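Local structure of putative glucoamylase (Bacteroides uniformis, 4GL3) at residues S57-M62 with S127-E132; F251-Y256 with L330-Y335; G258-G263 with L395-F400; A277-N282 with K299-T304. The protein is a putative glucoamylase that probably hydrolyses glucose-containing saccharides, although its actual substrate remains uncertain. All coordinates share one frame; numbering follows the deposited sequence.

Contact 1. Residues S57-M62 with S127-E132; sequences SGFGVM and SAFMFE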
loop_
_atom_site.group_PDB
_atom_site.type_symbol
_atom_site.label_atom_id
_atom_site.label_comp_id
_atom_site.label_asym_id
_atom_site.label_seq_id
_atom_site.Cartn_x
_atom_site.Cartn_y
_atom_site.Cartn_z
ATOM N N SER A 57 -4.769 7.576 1.070
ATOM C CA SER A 57 -4.943 8.626 0.039
ATOM C C SER A 57 -3.825 8.535 -0.997
ATOM O O SER A 57 -4.041 8.796 -2.188
ATOM C CB SER A 57 -5.039 10.016 0.641
ATOM O OG SER A 57 -6.223 10.125 1.445
ATOM N N GLY A 58 -2.632 8.150 -0.547
ATOM C CA GLY A 58 -1.544 7.900 -1.470
ATOM C C GLY A 58 -1.929 6.770 -2.443
ATOM O O GLY A 58 -1.632 6.847 -3.633
ATOM N N PHE A 59 -2.588 5.726 -1.954
ATOM C CA PHE A 59 -3.061 4.664 -2.874
ATOM C C PHE A 59 -4.096 5.243 -3.844
ATOM O O PHE A 59 -4.133 4.883 -5.028
ATOM C CB PHE A 59 -3.660 3.486 -2.106
ATOM C CG PHE A 59 -2.710 2.821 -1.139
ATOM C CD1 PHE A 59 -1.325 2.982 -1.228
ATOM C CD2 PHE A 59 -3.217 1.992 -0.136
ATOM C CE1 PHE A 59 -0.484 2.349 -0.328
ATOM C CE2 PHE A 59 -2.377 1.348 0.742
ATOM C CZ PHE A 59 -1.008 1.527 0.646
ATOM N N GLY A 60 -4.920 6.128 -3.323
ATOM C CA GLY A 60 -5.949 6.830 -4.086
ATOM C C GLY A 60 -5.349 7.628 -5.246
ATOM O O GLY A 60 -5.877 7.610 -6.345
ATOM N N VAL A 61 -4.248 8.325 -4.984
ATOM C CA VAL A 61 -3.503 9.039 -6.014
ATOM C C VAL A 61 -3.118 8.084 -7.157
ATOM O O VAL A 61 -3.299 8.387 -8.325
ATOM C CB VAL A 61 -2.287 9.742 -5.391
ATOM C CG1 VAL A 61 -1.227 10.127 -6.442
ATOM C CG2 VAL A 61 -2.772 10.959 -4.593
HETATM N N MSE A 62 -2.609 6.918 -6.817
HETATM C CA MSE A 62 -2.281 5.922 -7.827
HETATM C C MSE A 62 -3.539 5.394 -8.535
HETATM O O MSE A 62 -3.513 5.180 -9.747
HETATM C CB MSE A 62 -1.456 4.789 -7.235
HETATM C CG MSE A 62 -0.081 5.277 -6.765
HETATM SE SE MSE A 62 1.124 3.994 -5.947
HETATM C CE MSE A 62 0.753 4.222 -4.037
ATOM N N SER A 127 3.249 8.665 5.415
ATOM C CA SER A 127 3.684 9.750 4.511
ATOM C C SER A 127 4.475 9.183 3.328
ATOM O O SER A 127 4.394 9.702 2.222
ATOM C CB SER A 127 4.555 10.774 5.261
ATOM O OG SER A 127 3.771 11.529 6.165
ATOM N N ALA A 128 5.250 8.111 3.576
ATOM C CA ALA A 128 6.029 7.433 2.529
ATOM C C ALA A 128 5.077 6.828 1.467
ATOM O O ALA A 128 5.368 6.887 0.284
ATOM C CB ALA A 128 6.946 6.351 3.121
ATOM N N PHE A 129 3.955 6.260 1.895
ATOM C CA PHE A 129 2.991 5.717 0.959
ATOM C C PHE A 129 2.350 6.841 0.139
ATOM O O PHE A 129 2.118 6.699 -1.097
ATOM C CB PHE A 129 1.943 4.877 1.671
ATOM C CG PHE A 129 2.495 3.675 2.390
ATOM C CD1 PHE A 129 3.600 2.955 1.894
ATOM C CD2 PHE A 129 1.876 3.229 3.538
ATOM C CE1 PHE A 129 4.075 1.807 2.565
ATOM C CE2 PHE A 129 2.358 2.109 4.227
ATOM C CZ PHE A 129 3.465 1.428 3.753
HETATM N N MSE A 130 2.148 7.998 0.771
HETATM C CA MSE A 130 1.684 9.179 0.014
HETATM C C MSE A 130 2.745 9.577 -1.034
HETATM O O MSE A 130 2.396 9.828 -2.190
HETATM C CB MSE A 130 1.280 10.361 0.920
HETATM C CG MSE A 130 1.019 11.649 0.126
HETATM SE SE MSE A 130 -0.521 11.493 -1.028
HETATM C CE MSE A 130 -1.848 11.482 0.322
ATOM N N PHE A 131 4.025 9.651 -0.648
ATOM C CA PHE A 131 5.085 10.033 -1.602
ATOM C C PHE A 131 5.262 8.982 -2.697
ATOM O O PHE A 131 5.598 9.301 -3.812
ATOM C CB PHE A 131 6.405 10.358 -0.882
ATOM C CG PHE A 131 6.431 11.762 -0.297
ATOM C CD1 PHE A 131 6.376 12.844 -1.113
ATOM C CD2 PHE A 131 6.391 11.967 1.066
ATOM C CE1 PHE A 131 6.312 14.144 -0.622
ATOM C CE2 PHE A 131 6.371 13.253 1.588
ATOM C CZ PHE A 131 6.319 14.343 0.733
ATOM N N GLU A 132 5.042 7.719 -2.371
ATOM C CA GLU A 132 5.067 6.658 -3.404
ATOM C C GLU A 132 4.082 7.010 -4.534
ATOM O O GLU A 132 4.437 7.111 -5.714
ATOM C CB GLU A 132 4.786 5.289 -2.746
ATOM C CG GLU A 132 4.879 4.081 -3.681
ATOM C CD GLU A 132 4.558 2.777 -2.964
ATOM O OE1 GLU A 132 4.163 2.775 -1.765
ATOM O OE2 GLU A 132 4.704 1.722 -3.592
#
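Gly58 and Met130 meet where helices 54-69 and 124-140 run side by side, a parallel pair consistent with neighbouring inner helices of the alpha/alpha toroid expected in the six-hairpin clan. The axes of segments 57-62 and 127-132 approach to 7.5 Å at only 9° to each other, a spacing that a glycine makes possible: the CA atoms of Gly58 and Met130 approach to 3.8 Å, and a beta carbon on Gly58 would collide with Phe129 O and Met130 CA. The selenomethionine at Met130 closes one flank. Its CG is anti to the backbone N (chi1 171°), and two further bends curl the chain back so that SE rests 3.8 Å from Gly58 CA. Packing is looser on the flank of the aromatic pair, where the rings of Phe59 and Phe129 lie side by side, their centroids 5.9 Å apart and their planes inclined by 41°. Tyr254 meets both rings, and a bound Tris molecule, probably from the crystallisation liquor, lies about 4 Å from the Phe129 side chain and may mark a pocket. Farther along, Met62 crosses the extended Glu132, whose OE2 turns to Gly258 N. At the tight end, the methyl CE of Met130 sits 3.5 Å from both Ser57 CB and Gly58 N.

Contact 2. Residues F251-Y256 with L330-Y335; sequences FTHYSY and LSSIPY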
loop_
_atom_site.group_PDB
_atom_site.type_symbol
_atom_site.label_atom_id
_atom_site.label_comp_id
_atom_site.label_asym_id
_atom_site.label_seq_id
_atom_site.Cartn_x
_atom_site.Cartn_y
_atom_site.Cartn_z
ATOM N N PHE A 251 2.171 -7.125 3.337
ATOM C CA PHE A 251 3.582 -6.798 3.295
ATOM C C PHE A 251 4.155 -6.864 1.841
ATOM O O PHE A 251 5.125 -6.186 1.550
ATOM C CB PHE A 251 4.416 -7.732 4.187
ATOM C CG PHE A 251 4.205 -7.581 5.703
ATOM C CD1 PHE A 251 3.368 -6.623 6.254
ATOM C CD2 PHE A 251 4.884 -8.455 6.574
ATOM C CE1 PHE A 251 3.224 -6.513 7.635
ATOM C CE2 PHE A 251 4.741 -8.357 7.939
ATOM C CZ PHE A 251 3.934 -7.357 8.472
ATOM N N THR A 252 3.541 -7.648 0.947
ATOM C CA THR A 252 3.982 -7.725 -0.481
ATOM C C THR A 252 3.299 -6.686 -1.372
ATOM O O THR A 252 3.522 -6.675 -2.584
ATOM C CB THR A 252 3.730 -9.126 -1.068
ATOM O OG1 THR A 252 2.310 -9.328 -1.226
ATOM C CG2 THR A 252 4.355 -10.188 -0.144
ATOM N N HIS A 253 2.484 -5.801 -0.771
ATOM C CA HIS A 253 1.709 -4.837 -1.518
ATOM C C HIS A 253 2.123 -3.371 -1.296
ATOM O O HIS A 253 2.309 -2.657 -2.237
ATOM C CB HIS A 253 0.197 -4.951 -1.213
ATOM C CG HIS A 253 -0.345 -6.316 -1.398
ATOM N ND1 HIS A 253 -1.408 -6.785 -0.661
ATOM C CD2 HIS A 253 0.084 -7.348 -2.164
ATOM C CE1 HIS A 253 -1.630 -8.050 -0.994
ATOM N NE2 HIS A 253 -0.752 -8.411 -1.916
ATOM N N TYR A 254 2.178 -2.888 -0.066
ATOM C CA TYR A 254 2.173 -1.416 0.107
ATOM C C TYR A 254 3.404 -0.656 -0.457
ATOM O O TYR A 254 3.259 0.420 -1.019
ATOM C CB TYR A 254 1.942 -1.006 1.576
ATOM C CG TYR A 254 0.605 -1.293 2.205
ATOM C CD1 TYR A 254 -0.406 -1.944 1.523
ATOM C CD2 TYR A 254 0.358 -0.901 3.526
ATOM C CE1 TYR A 254 -1.619 -2.231 2.141
ATOM C CE2 TYR A 254 -0.838 -1.169 4.142
ATOM C CZ TYR A 254 -1.839 -1.833 3.447
ATOM O OH TYR A 254 -3.050 -2.141 4.073
ATOM N N SER A 255 4.594 -1.196 -0.254
ATOM C CA SER A 255 5.834 -0.626 -0.779
ATOM C C SER A 255 6.070 -0.972 -2.253
ATOM O O SER A 255 6.912 -0.333 -2.873
ATOM C CB SER A 255 7.070 -1.106 0.065
ATOM O OG SER A 255 7.057 -0.609 1.408
ATOM N N TYR A 256 5.298 -1.920 -2.810
ATOM C CA TYR A 256 5.539 -2.505 -4.148
ATOM C C TYR A 256 4.437 -2.148 -5.147
ATOM O O TYR A 256 4.175 -2.811 -6.167
ATOM C CB TYR A 256 5.750 -4.015 -4.027
ATOM C CG TYR A 256 6.790 -4.273 -2.979
ATOM C CD1 TYR A 256 8.135 -3.955 -3.214
ATOM C CD2 TYR A 256 6.438 -4.735 -1.715
ATOM C CE1 TYR A 256 9.110 -4.148 -2.240
ATOM C CE2 TYR A 256 7.396 -4.917 -0.724
ATOM C CZ TYR A 256 8.724 -4.601 -0.978
ATOM O OH TYR A 256 9.664 -4.769 0.009
ATOM N N LEU A 330 -6.159 -10.827 -4.137
ATOM C CA LEU A 330 -6.406 -10.017 -5.317
ATOM C C LEU A 330 -5.202 -9.143 -5.600
ATOM O O LEU A 330 -4.741 -9.046 -6.753
ATOM C CB LEU A 330 -7.679 -9.188 -5.157
ATOM C CG LEU A 330 -9.003 -9.975 -4.998
ATOM C CD1 LEU A 330 -10.195 -9.051 -5.107
ATOM C CD2 LEU A 330 -9.087 -11.089 -5.999
ATOM N N SER A 331 -4.642 -8.534 -4.548
ATOM C CA SER A 331 -3.532 -7.621 -4.753
ATOM C C SER A 331 -2.183 -8.310 -5.039
ATOM O O SER A 331 -1.208 -7.643 -5.417
ATOM C CB SER A 331 -3.406 -6.662 -3.589
ATOM O OG SER A 331 -4.608 -5.925 -3.418
ATOM N N SER A 332 -2.154 -9.628 -4.841
ATOM C CA SER A 332 -1.014 -10.465 -5.120
ATOM C C SER A 332 -1.032 -11.009 -6.561
ATOM O O SER A 332 -0.185 -11.844 -6.908
ATOM C CB SER A 332 -0.951 -11.618 -4.091
ATOM O OG SER A 332 -0.396 -11.151 -2.852
ATOM N N ILE A 333 -1.987 -10.532 -7.372
ATOM C CA ILE A 333 -2.159 -10.935 -8.776
ATOM C C ILE A 333 -0.865 -10.911 -9.625
ATOM O O ILE A 333 -0.636 -11.860 -10.346
ATOM C CB ILE A 333 -3.358 -10.195 -9.481
ATOM C CG1 ILE A 333 -3.652 -10.793 -10.886
ATOM C CG2 ILE A 333 -3.161 -8.680 -9.499
ATOM C CD1 ILE A 333 -5.080 -10.535 -11.389
ATOM N N PRO A 334 0.018 -9.894 -9.492
ATOM C CA PRO A 334 1.185 -10.035 -10.361
ATOM C C PRO A 334 2.118 -11.133 -9.918
ATOM O O PRO A 334 2.959 -11.534 -10.664
ATOM C CB PRO A 334 1.890 -8.704 -10.264
ATOM C CG PRO A 334 1.348 -8.035 -9.039
ATOM C CD PRO A 334 0.027 -8.641 -8.722
ATOM N N TYR A 335 1.963 -11.618 -8.704
ATOM C CA TYR A 335 2.885 -12.619 -8.184
ATOM C C TYR A 335 2.414 -14.044 -8.434
ATOM O O TYR A 335 3.244 -14.918 -8.566
ATOM C CB TYR A 335 3.107 -12.409 -6.700
ATOM C CG TYR A 335 3.428 -11.002 -6.302
ATOM C CD1 TYR A 335 4.347 -10.252 -7.014
ATOM C CD2 TYR A 335 2.852 -10.426 -5.157
ATOM C CE1 TYR A 335 4.679 -8.962 -6.629
ATOM C CE2 TYR A 335 3.190 -9.128 -4.766
ATOM C CZ TYR A 335 4.104 -8.410 -5.507
ATOM O OH TYR A 335 4.488 -7.158 -5.108
#
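His253 and Ser331 bring their CA atoms to 6.8 Å where the irregular loop 251-256 passes the last turn of helix 326-331 and the turn that follows it. The imidazole of His253 is held in two ways. Ser331 CB sits over one face, 3.5 Å from the ring centroid and 11° from the normal, a CH-pi contact, while Ser331 OG turns instead to Thr327. At the ring edge and in its plane, His253 NE2 shares a nearly straight hydrogen bond of 2.9 Å with Ser332 OG, in which either atom could be the donor. A face contact and an edge bond together limit both the tilt and the spin of the ring. Tyr335 makes the second link: its hydroxyl OH donates to Thr252 O at 2.7 Å, nearly along the C=O axis, with the acceptor lying close to the plane of the phenol. On the way the phenol slides past the Thr252 side chain, CE2 coming 3.7 Å from OG1, which itself bonds to Leu249 O. The same hydroxyl touches Tyr256 CB at 3.6 Å. This buried, polar joint between a long loop and a helix end belongs to the interior of what is probably an alpha/alpha toroid of the six-hairpin clan.

Contact 3. Residues G258-G263 with L395-F400; sequences GLDPRG and LIWKLF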
loop_
_atom_site.group_PDB
_atom_site.type_symbol
_atom_site.label_atom_id
_atom_site.label_comp_id
_atom_site.label_asym_id
_atom_site.label_seq_id
_atom_site.Cartn_x
_atom_site.Cartn_y
_atom_site.Cartn_z
ATOM N N GLY A 258 4.557 1.156 -6.332
ATOM C CA GLY A 258 5.459 1.880 -7.269
ATOM C C GLY A 258 6.807 1.187 -7.490
ATOM O O GLY A 258 7.330 1.119 -8.609
ATOM N N LEU A 259 7.380 0.687 -6.410
ATOM C CA LEU A 259 8.623 -0.067 -6.459
ATOM C C LEU A 259 8.327 -1.449 -7.092
ATOM O O LEU A 259 7.600 -2.280 -6.522
ATOM C CB LEU A 259 9.176 -0.184 -5.038
ATOM C CG LEU A 259 10.527 -0.773 -4.773
ATOM C CD1 LEU A 259 11.596 0.084 -5.424
ATOM C CD2 LEU A 259 10.770 -0.830 -3.256
ATOM N N ASP A 260 8.848 -1.656 -8.294
ATOM C CA ASP A 260 8.680 -2.897 -9.019
ATOM C C ASP A 260 9.669 -3.946 -8.485
ATOM O O ASP A 260 10.877 -3.827 -8.692
ATOM C CB ASP A 260 8.927 -2.635 -10.528
ATOM C CG ASP A 260 8.536 -3.802 -11.436
ATOM O OD1 ASP A 260 8.309 -4.936 -10.969
ATOM O OD2 ASP A 260 8.476 -3.561 -12.667
ATOM N N PRO A 261 9.159 -5.025 -7.862
ATOM C CA PRO A 261 10.049 -6.085 -7.361
ATOM C C PRO A 261 10.593 -7.040 -8.395
ATOM O O PRO A 261 11.507 -7.823 -8.053
ATOM C CB PRO A 261 9.165 -6.852 -6.376
ATOM C CG PRO A 261 7.810 -6.724 -6.950
ATOM C CD PRO A 261 7.745 -5.372 -7.658
ATOM N N ARG A 262 10.103 -6.976 -9.642
ATOM C CA ARG A 262 10.577 -7.878 -10.679
ATOM C C ARG A 262 12.024 -7.535 -11.103
ATOM O O ARG A 262 12.320 -6.412 -11.521
ATOM C CB ARG A 262 9.621 -7.840 -11.881
ATOM C CG ARG A 262 8.188 -8.263 -11.514
ATOM C CD ARG A 262 7.223 -8.094 -12.682
ATOM N NE ARG A 262 7.265 -6.693 -13.100
ATOM C CZ ARG A 262 6.904 -6.242 -14.296
ATOM N NH1 ARG A 262 6.418 -7.055 -15.216
ATOM N NH2 ARG A 262 6.998 -4.955 -14.571
ATOM N N GLY A 263 12.925 -8.495 -10.942
ATOM C CA GLY A 263 14.355 -8.306 -11.194
ATOM C C GLY A 263 15.020 -7.405 -10.153
ATOM O O GLY A 263 16.184 -7.038 -10.318
ATOM N N LEU A 395 1.771 -0.199 -15.302
ATOM C CA LEU A 395 1.583 1.246 -15.323
ATOM C C LEU A 395 2.252 1.987 -14.168
ATOM O O LEU A 395 3.056 2.905 -14.421
ATOM C CB LEU A 395 0.087 1.615 -15.308
ATOM C CG LEU A 395 -0.217 3.120 -15.355
ATOM C CD1 LEU A 395 0.229 3.742 -16.708
ATOM C CD2 LEU A 395 -1.714 3.378 -15.141
ATOM N N ILE A 396 1.932 1.635 -12.916
ATOM C CA ILE A 396 2.400 2.463 -11.785
ATOM C C ILE A 396 3.884 2.201 -11.499
ATOM O O ILE A 396 4.644 3.122 -11.205
ATOM C CB ILE A 396 1.520 2.269 -10.529
ATOM C CG1 ILE A 396 0.051 2.620 -10.838
ATOM C CG2 ILE A 396 2.045 3.083 -9.345
ATOM C CD1 ILE A 396 -0.200 3.958 -11.502
ATOM N N TRP A 397 4.287 0.934 -11.624
ATOM C CA TRP A 397 5.696 0.556 -11.610
ATOM C C TRP A 397 6.541 1.345 -12.596
ATOM O O TRP A 397 7.566 1.884 -12.244
ATOM C CB TRP A 397 5.855 -0.912 -11.968
ATOM C CG TRP A 397 5.460 -1.862 -10.891
ATOM C CD1 TRP A 397 5.453 -1.641 -9.547
ATOM C CD2 TRP A 397 5.073 -3.235 -11.073
ATOM N NE1 TRP A 397 5.035 -2.766 -8.882
ATOM C CE2 TRP A 397 4.829 -3.772 -9.794
ATOM C CE3 TRP A 397 4.877 -4.039 -12.191
ATOM C CZ2 TRP A 397 4.416 -5.102 -9.601
ATOM C CZ3 TRP A 397 4.485 -5.360 -12.003
ATOM C CH2 TRP A 397 4.256 -5.872 -10.711
ATOM N N LYS A 398 6.129 1.441 -13.838
ATOM C CA LYS A 398 6.941 2.205 -14.801
ATOM C C LYS A 398 7.075 3.672 -14.406
ATOM O O LYS A 398 8.141 4.246 -14.546
ATOM C CB LYS A 398 6.397 2.104 -16.224
ATOM C CG LYS A 398 6.546 0.720 -16.842
ATOM C CD LYS A 398 6.001 0.696 -18.288
ATOM C CE LYS A 398 5.245 -0.584 -18.608
ATOM N NZ LYS A 398 6.129 -1.779 -18.725
ATOM N N LEU A 399 6.001 4.277 -13.921
ATOM C CA LEU A 399 6.045 5.690 -13.557
ATOM C C LEU A 399 7.027 5.916 -12.391
ATOM O O LEU A 399 7.943 6.753 -12.476
ATOM C CB LEU A 399 4.625 6.186 -13.206
ATOM C CG LEU A 399 3.674 6.248 -14.394
ATOM C CD1 LEU A 399 2.248 6.308 -13.901
ATOM C CD2 LEU A 399 4.024 7.399 -15.350
ATOM N N PHE A 400 6.821 5.181 -11.296
ATOM C CA PHE A 400 7.604 5.370 -10.083
ATOM C C PHE A 400 9.089 5.071 -10.342
ATOM O O PHE A 400 9.946 5.845 -9.945
ATOM C CB PHE A 400 7.059 4.512 -8.949
ATOM C CG PHE A 400 7.797 4.676 -7.650
ATOM C CD1 PHE A 400 7.454 5.705 -6.770
ATOM C CD2 PHE A 400 8.797 3.783 -7.273
ATOM C CE1 PHE A 400 8.120 5.862 -5.577
ATOM C CE2 PHE A 400 9.455 3.943 -6.056
ATOM C CZ PHE A 400 9.130 4.989 -5.227
#
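Trp397 presents one face of its indole to Asp260, while Pro261 and Arg262 reach the ring obliquely. Asp260 CA lies above the five-membered ring, 3.7 Å from its centroid, as a CH-pi contact. The carboxylate of the same residue is stacked almost parallel to the indole, the planes only 10° apart and OD1 3.6 Å above the ring plane. Pro261 CD touches the ring at CZ2. The guanidinium of Arg262, tilted by 25°, reaches the outer rim, with NE 3.3 Å from CZ3, which lies over one face of the guanidinium. Beside the indole, Gly258 packs on Phe400, whose CD2 is 3.3 Å from Gly258 C; a beta carbon on that glycine would run into Phe400 CG.

What positions this layer is mostly the charged pair itself. Arg262 grips Asp260 side-on, NE donating to the syn lone pair of OD1 at 3.0 Å and NH2 to OD2 at 2.8 Å. The backbone N of Arg262 also meets OD1, from above the carboxylate plane. The positive partner probably offsets the cost of laying a carboxylate on a pi face. An alanine in place of Trp397 would probably leave a gap beneath the Asp260-Arg262 pair and Tyr256 O without its indole donor.

Farther out, Tyr419 OH bonds to Asp260 OD2, and Trp397 NE1 hydrogen-bonds to Tyr256 O, which helps set the indole's rotation. The result is an Asx turn, Asp260 OD1 to Arg262 N, reinforced by a salt bridge, with its carboxylate stacked on a tryptophan of helix 395-401.

Contact 4. Residues A277-N282 with K299-T304; sequences AHTLIN and KCWGLT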
loop_
_atom_site.group_PDB
_atom_site.type_symbol
_atom_site.label_atom_id
_atom_site.label_comp_id
_atom_site.label_asym_id
_atom_site.label_seq_id
_atom_site.Cartn_x
_atom_site.Cartn_y
_atom_site.Cartn_z
ATOM N N ALA A 277 7.194 -16.150 -3.116
ATOM C CA ALA A 277 7.278 -17.112 -2.004
ATOM C C ALA A 277 6.231 -16.787 -0.957
ATOM O O ALA A 277 5.487 -17.657 -0.531
ATOM C CB ALA A 277 8.690 -17.136 -1.369
ATOM N N HIS A 278 6.170 -15.538 -0.534
ATOM C CA HIS A 278 5.209 -15.153 0.492
ATOM C C HIS A 278 3.765 -15.415 0.047
ATOM O O HIS A 278 2.958 -15.968 0.803
ATOM C CB HIS A 278 5.402 -13.702 0.846
ATOM C CG HIS A 278 4.655 -13.259 2.067
ATOM N ND1 HIS A 278 4.783 -11.984 2.575
ATOM C CD2 HIS A 278 3.778 -13.904 2.880
ATOM C CE1 HIS A 278 4.012 -11.860 3.640
ATOM N NE2 HIS A 278 3.393 -13.008 3.850
ATOM N N THR A 279 3.443 -15.016 -1.176
ATOM C CA THR A 279 2.105 -15.284 -1.725
ATOM C C THR A 279 1.758 -16.768 -1.746
ATOM O O THR A 279 0.657 -17.169 -1.361
ATOM C CB THR A 279 1.985 -14.658 -3.125
ATOM O OG1 THR A 279 2.226 -13.247 -3.028
ATOM C CG2 THR A 279 0.617 -14.963 -3.797
ATOM N N LEU A 280 2.693 -17.602 -2.171
ATOM C CA LEU A 280 2.379 -19.044 -2.366
ATOM C C LEU A 280 2.333 -19.767 -1.032
ATOM O O LEU A 280 1.547 -20.661 -0.833
ATOM C CB LEU A 280 3.381 -19.704 -3.320
ATOM C CG LEU A 280 3.239 -19.254 -4.785
ATOM C CD1 LEU A 280 4.104 -20.092 -5.715
ATOM C CD2 LEU A 280 1.782 -19.346 -5.222
ATOM N N ILE A 281 3.167 -19.345 -0.094
ATOM C CA ILE A 281 3.105 -19.861 1.274
ATOM C C ILE A 281 1.766 -19.514 1.977
ATOM O O ILE A 281 1.165 -20.371 2.618
ATOM C CB ILE A 281 4.324 -19.376 2.077
ATOM C CG1 ILE A 281 5.592 -20.096 1.569
ATOM C CG2 ILE A 281 4.108 -19.579 3.580
ATOM C CD1 ILE A 281 6.894 -19.374 1.980
ATOM N N ASN A 282 1.316 -18.268 1.851
ATOM C CA ASN A 282 0.026 -17.820 2.414
ATOM C C ASN A 282 -1.123 -18.666 1.836
ATOM O O ASN A 282 -1.971 -19.229 2.560
ATOM C CB ASN A 282 -0.108 -16.309 2.124
ATOM C CG ASN A 282 -1.193 -15.633 2.923
ATOM O OD1 ASN A 282 -2.378 -15.740 2.573
ATOM N ND2 ASN A 282 -0.801 -14.881 3.983
ATOM N N LYS A 299 -9.809 -21.931 -3.979
ATOM C CA LYS A 299 -10.700 -20.880 -4.459
ATOM C C LYS A 299 -10.817 -19.780 -3.438
ATOM O O LYS A 299 -11.256 -18.699 -3.751
ATOM C CB LYS A 299 -12.080 -21.477 -4.739
ATOM C CG LYS A 299 -12.034 -22.490 -5.867
ATOM C CD LYS A 299 -13.341 -22.575 -6.630
ATOM C CE LYS A 299 -13.174 -23.405 -7.900
ATOM N NZ LYS A 299 -11.967 -22.949 -8.665
ATOM N N CYS A 300 -10.401 -20.058 -2.213
ATOM C CA CYS A 300 -10.699 -19.199 -1.102
ATOM C C CYS A 300 -9.495 -19.157 -0.156
ATOM O O CYS A 300 -9.385 -19.959 0.774
ATOM C CB CYS A 300 -11.948 -19.738 -0.425
ATOM S SG CYS A 300 -12.611 -18.628 0.794
ATOM N N TRP A 301 -8.579 -18.240 -0.467
ATOM C CA TRP A 301 -7.325 -18.059 0.264
ATOM C C TRP A 301 -6.989 -16.593 0.347
ATOM O O TRP A 301 -7.524 -15.782 -0.421
ATOM C CB TRP A 301 -6.167 -18.791 -0.420
ATOM C CG TRP A 301 -5.822 -18.328 -1.815
ATOM C CD1 TRP A 301 -6.419 -18.725 -2.975
ATOM C CD2 TRP A 301 -4.777 -17.405 -2.204
ATOM N NE1 TRP A 301 -5.823 -18.105 -4.058
ATOM C CE2 TRP A 301 -4.822 -17.289 -3.613
ATOM C CE3 TRP A 301 -3.834 -16.656 -1.502
ATOM C CZ2 TRP A 301 -3.948 -16.482 -4.320
ATOM C CZ3 TRP A 301 -2.984 -15.845 -2.202
ATOM C CH2 TRP A 301 -3.043 -15.762 -3.598
ATOM N N GLY A 302 -6.096 -16.275 1.286
ATOM C CA GLY A 302 -5.527 -14.944 1.428
ATOM C C GLY A 302 -5.786 -14.407 2.818
ATOM O O GLY A 302 -6.906 -13.985 3.130
ATOM N N LEU A 303 -4.737 -14.406 3.646
ATOM C CA LEU A 303 -4.785 -13.861 5.012
ATOM C C LEU A 303 -3.926 -12.589 5.152
ATOM O O LEU A 303 -2.722 -12.576 4.844
ATOM C CB LEU A 303 -4.300 -14.924 6.008
ATOM C CG LEU A 303 -5.055 -16.256 6.052
ATOM C CD1 LEU A 303 -4.339 -17.236 6.979
ATOM C CD2 LEU A 303 -6.510 -16.047 6.453
ATOM N N THR A 304 -4.572 -11.516 5.609
ATOM C CA THR A 304 -3.919 -10.251 5.881
ATOM C C THR A 304 -4.742 -9.446 6.921
ATOM O O THR A 304 -5.849 -9.847 7.314
ATOM C CB THR A 304 -3.742 -9.467 4.584
ATOM O OG1 THR A 304 -2.822 -8.402 4.787
ATOM C CG2 THR A 304 -5.093 -8.889 4.050
#
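Leu303 N donates to Asn282 OD1 at 2.9 Å, a bond that is nearly straight (172° at the hydrogen) and arrives in the carbonyl plane on a lone pair. The same carboxamide also donates: Asn282 ND2 bonds to Leu303 O at 3.1 Å, again on an in-plane lone pair, though the acceptor is tilted 22° from the amide plane. With CG anti to the backbone N, the Asn282 side chain projects from helix 271-288 and engages both backbone polar atoms of Leu303, much as a neighbouring strand would. The two bonds together hold the carboxamide against rotation. Leu303 CB lies 4.0 Å from Asn282 OD1, and Gly302 CA comes to 3.4 Å from that oxygen. Gly302 takes backbone angles, phi 123°, that would jam a beta carbon against the preceding carbonyl. An alanine in place of Asn282 is likely to leave Leu303 N without this acceptor and Leu303 O without this donor, the extended segment less firmly tied to the helix.

One turn earlier on the helix, Thr279 CG2 touches Trp301 CH2 at 3.8 Å. The far edge of that indole is held by helix 337-349, where Tyr339 O accepts from NE1, and Leu303 also bonds through its backbone to Leu249. The whole is a two-bond side-chain-to-backbone pairing, in which a helix asparagine takes the place of a strand partner for the extended chain leading into strand 305-306.

Overall arrangement
All four contacts are largely buried, but contacts 1 and 2 lie nearest the middle of the chain, about 8 Å from its centre to theirs, while contact 3 brings in the exposed Arg262 and contact 4 sits farthest out, at about 17 Å. Their chemistry differs: close apolar helix packing in contact 1, side-chain hydrogen bonds and a CH-pi contact in contact 2, a charged pair against an indole in contact 3, and paired amide hydrogen bonds in contact 4. Contacts 2 and 3 share the loop between strand 235-239 and helix 271-288. Tyr254 of segment 251-256 packs on the two phenylalanines of contact 1, and Glu132 joins contact 1 to contact 3. Contact 4 touches contact 2 alone, through Thr279 and His278.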